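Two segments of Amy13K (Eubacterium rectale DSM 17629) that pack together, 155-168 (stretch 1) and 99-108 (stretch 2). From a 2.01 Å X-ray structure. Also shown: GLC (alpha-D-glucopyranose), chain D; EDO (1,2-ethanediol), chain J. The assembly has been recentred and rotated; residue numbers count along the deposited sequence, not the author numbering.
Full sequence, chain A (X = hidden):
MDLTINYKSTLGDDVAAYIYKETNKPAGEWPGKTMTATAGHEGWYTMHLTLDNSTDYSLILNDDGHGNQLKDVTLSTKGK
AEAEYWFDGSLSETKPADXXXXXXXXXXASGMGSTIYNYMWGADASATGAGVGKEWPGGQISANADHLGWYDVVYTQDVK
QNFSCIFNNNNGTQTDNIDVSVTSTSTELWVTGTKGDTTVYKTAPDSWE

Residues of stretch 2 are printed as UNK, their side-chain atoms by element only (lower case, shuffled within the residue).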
# COMPACT_ATOMS: atom_id res chain seq x y z
N TYR A 155 -8.79 2.44 -6.16
CA TYR A 155 -8.55 2.93 -7.51
C TYR A 155 -7.43 2.14 -8.19
O TYR A 155 -6.32 2.05 -7.67
CB TYR A 155 -8.22 4.42 -7.48
CG TYR A 155 -9.42 5.26 -7.12
CD1 TYR A 155 -10.47 5.41 -8.01
CD2 TYR A 155 -9.50 5.90 -5.89
CE1 TYR A 155 -11.58 6.16 -7.69
CE2 TYR A 155 -10.60 6.66 -5.56
CZ TYR A 155 -11.64 6.79 -6.46
OH TYR A 155 -12.73 7.55 -6.13
N THR A 156 -7.75 1.58 -9.35
CA THR A 156 -6.83 0.76 -10.11
C THR A 156 -6.42 1.46 -11.39
O THR A 156 -7.28 1.93 -12.13
CB THR A 156 -7.46 -0.60 -10.47
OG1 THR A 156 -7.88 -1.26 -9.27
CG2 THR A 156 -6.46 -1.49 -11.21
N GLN A 157 -5.11 1.51 -11.66
CA GLN A 157 -4.60 2.12 -12.89
C GLN A 157 -3.61 1.20 -13.59
O GLN A 157 -3.01 0.33 -12.96
CB GLN A 157 -3.91 3.45 -12.59
CG GLN A 157 -4.74 4.43 -11.78
CD GLN A 157 -3.99 5.71 -11.49
OE1 GLN A 157 -3.89 6.60 -12.34
NE2 GLN A 157 -3.44 5.81 -10.28
N ASP A 158 -3.45 1.40 -14.90
CA ASP A 158 -2.46 0.65 -15.67
C ASP A 158 -1.06 1.23 -15.50
O ASP A 158 -0.07 0.55 -15.75
CB ASP A 158 -2.84 0.63 -17.15
CG ASP A 158 -4.13 -0.13 -17.42
OD1 ASP A 158 -4.68 -0.72 -16.47
OD2 ASP A 158 -4.58 -0.14 -18.58
N VAL A 159 -1.00 2.49 -15.07
CA VAL A 159 0.27 3.17 -14.89
C VAL A 159 0.37 3.78 -13.49
O VAL A 159 -0.63 3.95 -12.80
CB VAL A 159 0.47 4.29 -15.94
CG1 VAL A 159 0.45 3.69 -17.35
CG2 VAL A 159 -0.59 5.38 -15.80
N LYS A 160 1.60 4.10 -13.10
CA LYS A 160 1.89 4.59 -11.76
C LYS A 160 1.70 6.10 -11.69
O LYS A 160 2.67 6.86 -11.73
CB LYS A 160 3.31 4.21 -11.38
CG LYS A 160 3.69 4.48 -9.95
CD LYS A 160 5.10 3.98 -9.70
CE LYS A 160 5.65 4.46 -8.39
NZ LYS A 160 5.87 5.94 -8.37
N GLN A 161 0.44 6.53 -11.57
CA GLN A 161 0.12 7.96 -11.59
C GLN A 161 -0.48 8.43 -10.28
O GLN A 161 -1.46 7.86 -9.79
CB GLN A 161 -0.85 8.26 -12.74
CG GLN A 161 -1.04 9.74 -13.00
CD GLN A 161 -1.55 10.04 -14.40
OE1 GLN A 161 -1.02 9.52 -15.38
NE2 GLN A 161 -2.57 10.88 -14.49
N ASN A 162 0.11 9.48 -9.72
CA ASN A 162 -0.45 10.12 -8.53
C ASN A 162 -1.79 10.75 -8.88
O ASN A 162 -2.06 11.08 -10.03
CB ASN A 162 0.51 11.18 -7.98
CG ASN A 162 1.83 10.59 -7.52
OD1 ASN A 162 1.94 9.39 -7.28
ND2 ASN A 162 2.84 11.44 -7.38
N PHE A 163 -2.64 10.90 -7.87
CA PHE A 163 -3.93 11.54 -8.05
C PHE A 163 -4.40 12.13 -6.73
O PHE A 163 -3.69 12.06 -5.73
CB PHE A 163 -4.96 10.54 -8.58
CG PHE A 163 -5.17 9.34 -7.70
CD1 PHE A 163 -4.32 8.26 -7.77
CD2 PHE A 163 -6.23 9.31 -6.80
CE1 PHE A 163 -4.51 7.16 -6.96
CE2 PHE A 163 -6.42 8.21 -5.99
CZ PHE A 163 -5.56 7.13 -6.06
N SER A 164 -5.58 12.73 -6.74
CA SER A 164 -6.14 13.34 -5.55
C SER A 164 -7.57 12.87 -5.35
O SER A 164 -8.24 12.49 -6.31
CB SER A 164 -6.10 14.86 -5.65
OG SER A 164 -4.79 15.32 -5.96
N CYS A 165 -8.05 12.91 -4.11
CA CYS A 165 -9.43 12.56 -3.83
C CYS A 165 -9.96 13.24 -2.58
O CYS A 165 -9.20 13.80 -1.79
CB CYS A 165 -9.59 11.04 -3.71
SG CYS A 165 -8.80 10.33 -2.25
N ILE A 166 -11.28 13.19 -2.41
CA ILE A 166 -11.96 13.79 -1.28
C ILE A 166 -13.07 12.86 -0.80
O ILE A 166 -13.85 12.36 -1.60
CB ILE A 166 -12.57 15.16 -1.64
CG1 ILE A 166 -11.48 16.17 -2.00
CG2 ILE A 166 -13.43 15.71 -0.50
CD1 ILE A 166 -12.01 17.40 -2.72
N PHE A 167 -13.13 12.63 0.51
CA PHE A 167 -14.24 11.89 1.10
C PHE A 167 -15.29 12.89 1.58
O PHE A 167 -14.95 13.95 2.09
CB PHE A 167 -13.76 11.01 2.25
CG PHE A 167 -12.90 9.85 1.82
CD1 PHE A 167 -13.47 8.67 1.37
CD2 PHE A 167 -11.51 9.95 1.85
CE1 PHE A 167 -12.68 7.61 0.97
CE2 PHE A 167 -10.72 8.89 1.45
CZ PHE A 167 -11.30 7.72 1.01
N ASN A 168 -16.57 12.55 1.40
CA ASN A 168 -17.65 13.45 1.76
C ASN A 168 -18.98 12.72 1.94
O ASN A 168 -19.08 11.53 1.65
CB ASN A 168 -17.81 14.55 0.70
CG ASN A 168 -18.32 14.02 -0.62
OD1 ASN A 168 -19.52 13.82 -0.80
ND2 ASN A 168 -17.41 13.80 -1.56
N UNK A 99 0.47 -6.84 -14.13
CA UNK A 99 0.19 -6.20 -12.84
C UNK A 99 -0.35 -4.79 -13.04
O UNK A 99 0.11 -4.05 -13.92
c UNK A 99 2.78 -9.70 -8.65
c UNK A 99 1.90 -8.69 -11.99
c UNK A 99 2.42 -9.11 -9.86
n UNK A 99 2.28 -9.67 -11.10
c UNK A 99 2.57 -7.52 -7.63
c UNK A 99 2.13 -7.74 -9.98
c UNK A 99 2.85 -8.89 -7.55
c UNK A 99 1.80 -7.49 -11.35
c UNK A 99 1.43 -6.17 -11.96
c UNK A 99 2.21 -6.93 -8.84
N UNK A 100 -1.32 -4.41 -12.21
CA UNK A 100 -1.85 -3.05 -12.18
C UNK A 100 -1.42 -2.34 -10.90
O UNK A 100 -0.89 -2.96 -9.98
c UNK A 100 -3.37 -3.05 -12.27
c UNK A 100 -3.95 -3.85 -13.41
n UNK A 100 -6.03 -3.96 -15.51
c UNK A 100 -3.81 -3.11 -14.73
c UNK A 100 -4.58 -3.81 -15.84
N UNK A 101 -1.65 -1.03 -10.86
CA UNK A 101 -1.42 -0.25 -9.65
C UNK A 101 -2.73 -0.08 -8.90
O UNK A 101 -3.61 0.68 -9.31
c UNK A 101 2.96 0.83 -10.15
c UNK A 101 3.16 0.68 -11.50
c UNK A 101 0.59 0.97 -10.53
c UNK A 101 1.68 0.97 -9.67
c UNK A 101 2.10 0.68 -12.37
c UNK A 101 -0.81 1.10 -9.99
c UNK A 101 0.82 0.81 -11.88
o UNK A 101 4.44 0.55 -11.99
N UNK A 102 -2.84 -0.80 -7.78
CA UNK A 102 -4.07 -0.84 -7.01
C UNK A 102 -3.90 -0.06 -5.71
O UNK A 102 -3.20 -0.50 -4.79
c UNK A 102 -5.83 -2.33 -5.98
c UNK A 102 -4.48 -2.29 -6.68
c UNK A 102 -4.50 -3.12 -7.94
N UNK A 103 -4.54 1.10 -5.65
CA UNK A 103 -4.42 1.99 -4.51
C UNK A 103 -5.68 1.91 -3.65
O UNK A 103 -6.78 2.21 -4.11
o UNK A 103 -3.06 3.50 -5.85
c UNK A 103 -4.18 3.45 -4.95
c UNK A 103 -3.90 4.34 -3.75
N UNK A 104 -5.50 1.49 -2.41
CA UNK A 104 -6.59 1.33 -1.46
C UNK A 104 -6.55 2.44 -0.42
O UNK A 104 -5.52 2.66 0.22
o UNK A 104 -6.52 -1.08 -1.73
c UNK A 104 -6.54 -0.03 -0.75
c UNK A 104 -7.74 -0.22 0.18
N UNK A 105 -7.66 3.14 -0.25
CA UNK A 105 -7.74 4.24 0.71
C UNK A 105 -8.90 4.03 1.68
O UNK A 105 -10.05 3.90 1.26
c UNK A 105 -7.90 5.60 -0.00
c UNK A 105 -6.80 5.79 -1.05
c UNK A 105 -7.84 6.74 1.01
c UNK A 105 -7.04 6.94 -2.01
N UNK A 106 -8.57 4.01 2.97
CA UNK A 106 -9.56 3.83 4.02
C UNK A 106 -9.90 5.18 4.66
O UNK A 106 -9.00 5.94 5.01
c UNK A 106 -8.56 1.56 4.56
n UNK A 106 -9.40 0.64 3.98
c UNK A 106 -8.71 -0.42 3.60
c UNK A 106 -7.32 1.02 4.51
c UNK A 106 -9.04 2.87 5.10
n UNK A 106 -7.44 -0.21 3.92
N UNK A 107 -11.19 5.46 4.80
CA UNK A 107 -11.63 6.68 5.47
C UNK A 107 -12.49 6.38 6.69
O UNK A 107 -13.44 5.60 6.63
o UNK A 107 -14.10 12.38 7.00
c UNK A 107 -14.63 10.30 5.98
c UNK A 107 -11.94 9.80 5.61
c UNK A 107 -12.35 10.97 6.21
c UNK A 107 -12.42 7.57 4.52
c UNK A 107 -13.69 11.21 6.40
c UNK A 107 -12.87 8.86 5.17
c UNK A 107 -14.22 9.12 5.37
N UNK A 108 -12.15 7.03 7.80
CA UNK A 108 -12.90 6.89 9.05
C UNK A 108 -14.00 7.93 9.13
O UNK A 108 -13.74 9.09 9.45
c UNK A 108 -13.32 5.67 11.86
c UNK A 108 -12.62 6.99 11.63
c UNK A 108 -11.57 7.24 12.69
c UNK A 108 -11.96 7.02 10.24
C1 GLC D . -12.21 19.65 -5.67
C2 GLC D . -11.04 20.30 -4.99
C3 GLC D . -10.40 21.32 -5.89
C4 GLC D . -10.07 20.71 -7.23
C5 GLC D . -11.31 20.10 -7.82
C6 GLC D . -11.03 19.46 -9.16
O2 GLC D . -11.46 20.87 -3.78
O3 GLC D . -9.22 21.78 -5.31
O4 GLC D . -9.47 21.68 -8.07
O5 GLC D . -11.81 19.14 -6.92
O6 GLC D . -12.18 18.95 -9.79
C1 EDO J . -4.51 -7.02 -10.11
O1 EDO J . -3.58 -6.45 -11.05
C2 EDO J . -5.64 -6.03 -9.86
O2 EDO J . -6.37 -5.78 -11.07
O HOH W 1 -0.65 -2.43 -16.49
O HOH W 2 -3.68 3.31 -8.50

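Position 99 carries one carbon leading to fused five- and six-membered rings that hold eight carbons and one nitrogen; they point away from stretch 1 and touch nothing on it. Only tryptophan matches. The carbonyl of Trp99 shares water 1 with that of Asp158, the water donating to both oxygens at 3.1 Å from Trp99 O and from Asp158 O.

At position 100, four carbons in a row end in nitrogen; the CB lies 3.6 Å from Thr156 CG2, and the terminal nitrogen approaches Asp158 OD1. This is lysine, and Lys100 NZ forms a long salt bridge with Asp158 OD1, at 3.6 Å.

Position 101 has a carbon and a six-carbon ring bearing one oxygen, and Lys160 lies over a face of that ring, hence tyrosine. Lys160 CB is 3.7 Å from the Tyr101 ring centroid, a CH-pi contact. The backbone pairs with Gln157 through Tyr101 N to Gln157 O (2.8 Å) and Gln157 N to Tyr101 O (2.9 Å).

Three carbons, one carrying the other two, with one of these near Thr156 OG1, make position 102 valine. Val102 lies opposite Thr156 in a non-hydrogen-bonded pair, Val102 CG1 4.0 Å from Thr156 OG1.

At position 103 one carbon carries an oxygen and a carbon, the latter approaching the Phe163 ring, as in threonine. Thr103 CG2 is 4.0 Å from Phe163 CZ. Water 2 links Thr103 OG1 (2.7 Å from the water oxygen), Tyr101 O (2.8 Å) and Gln157 NE2 (3.1 Å).

Position 104 repeats that pattern, faces away and makes no contact; it is also threonine, Thr104.

Position 105 has four carbons forked at the first, one arm two carbons long; they touch Phe163, Cys165 and Phe167, and the branching defines isoleucine. Ile105 CD1 meets Cys165 SG at 3.8 Å, while CG2 of Ile105 reaches the edge of the Phe167 ring, 3.6 Å from Phe167 CZ.

A five-membered ring of three carbons and two nitrogens, pointing away, identifies position 106 as histidine; His106 is hydrogen-bonded elsewhere in the structure.

Position 107 again has a six-carbon ring with one oxygen, packed against Phe167. This tyrosine, Tyr107, lies nearly parallel to Phe167 (planes at 6°) but slid, so that each CB sits over the other's ring: Tyr107 CB is 3.4 Å from the Phe167 centroid.

Position 108, four carbons forked at the second and out of reach, is leucine, Leu108.

The contact thus works in two ways. Antiparallel pairing, completed by Thr103 N to Tyr155 O and Tyr155 N to Thr103 O (both 2.9 Å), fixes the register with 155-157. Farther along, Thr103, Ile105 and Tyr107 pack against inward-pointing side chains of strand 163-168, whose axis comes no closer than 9.1 Å to that of strand 101-108.

Stretch 2 99-108: WKYVTTIHYL
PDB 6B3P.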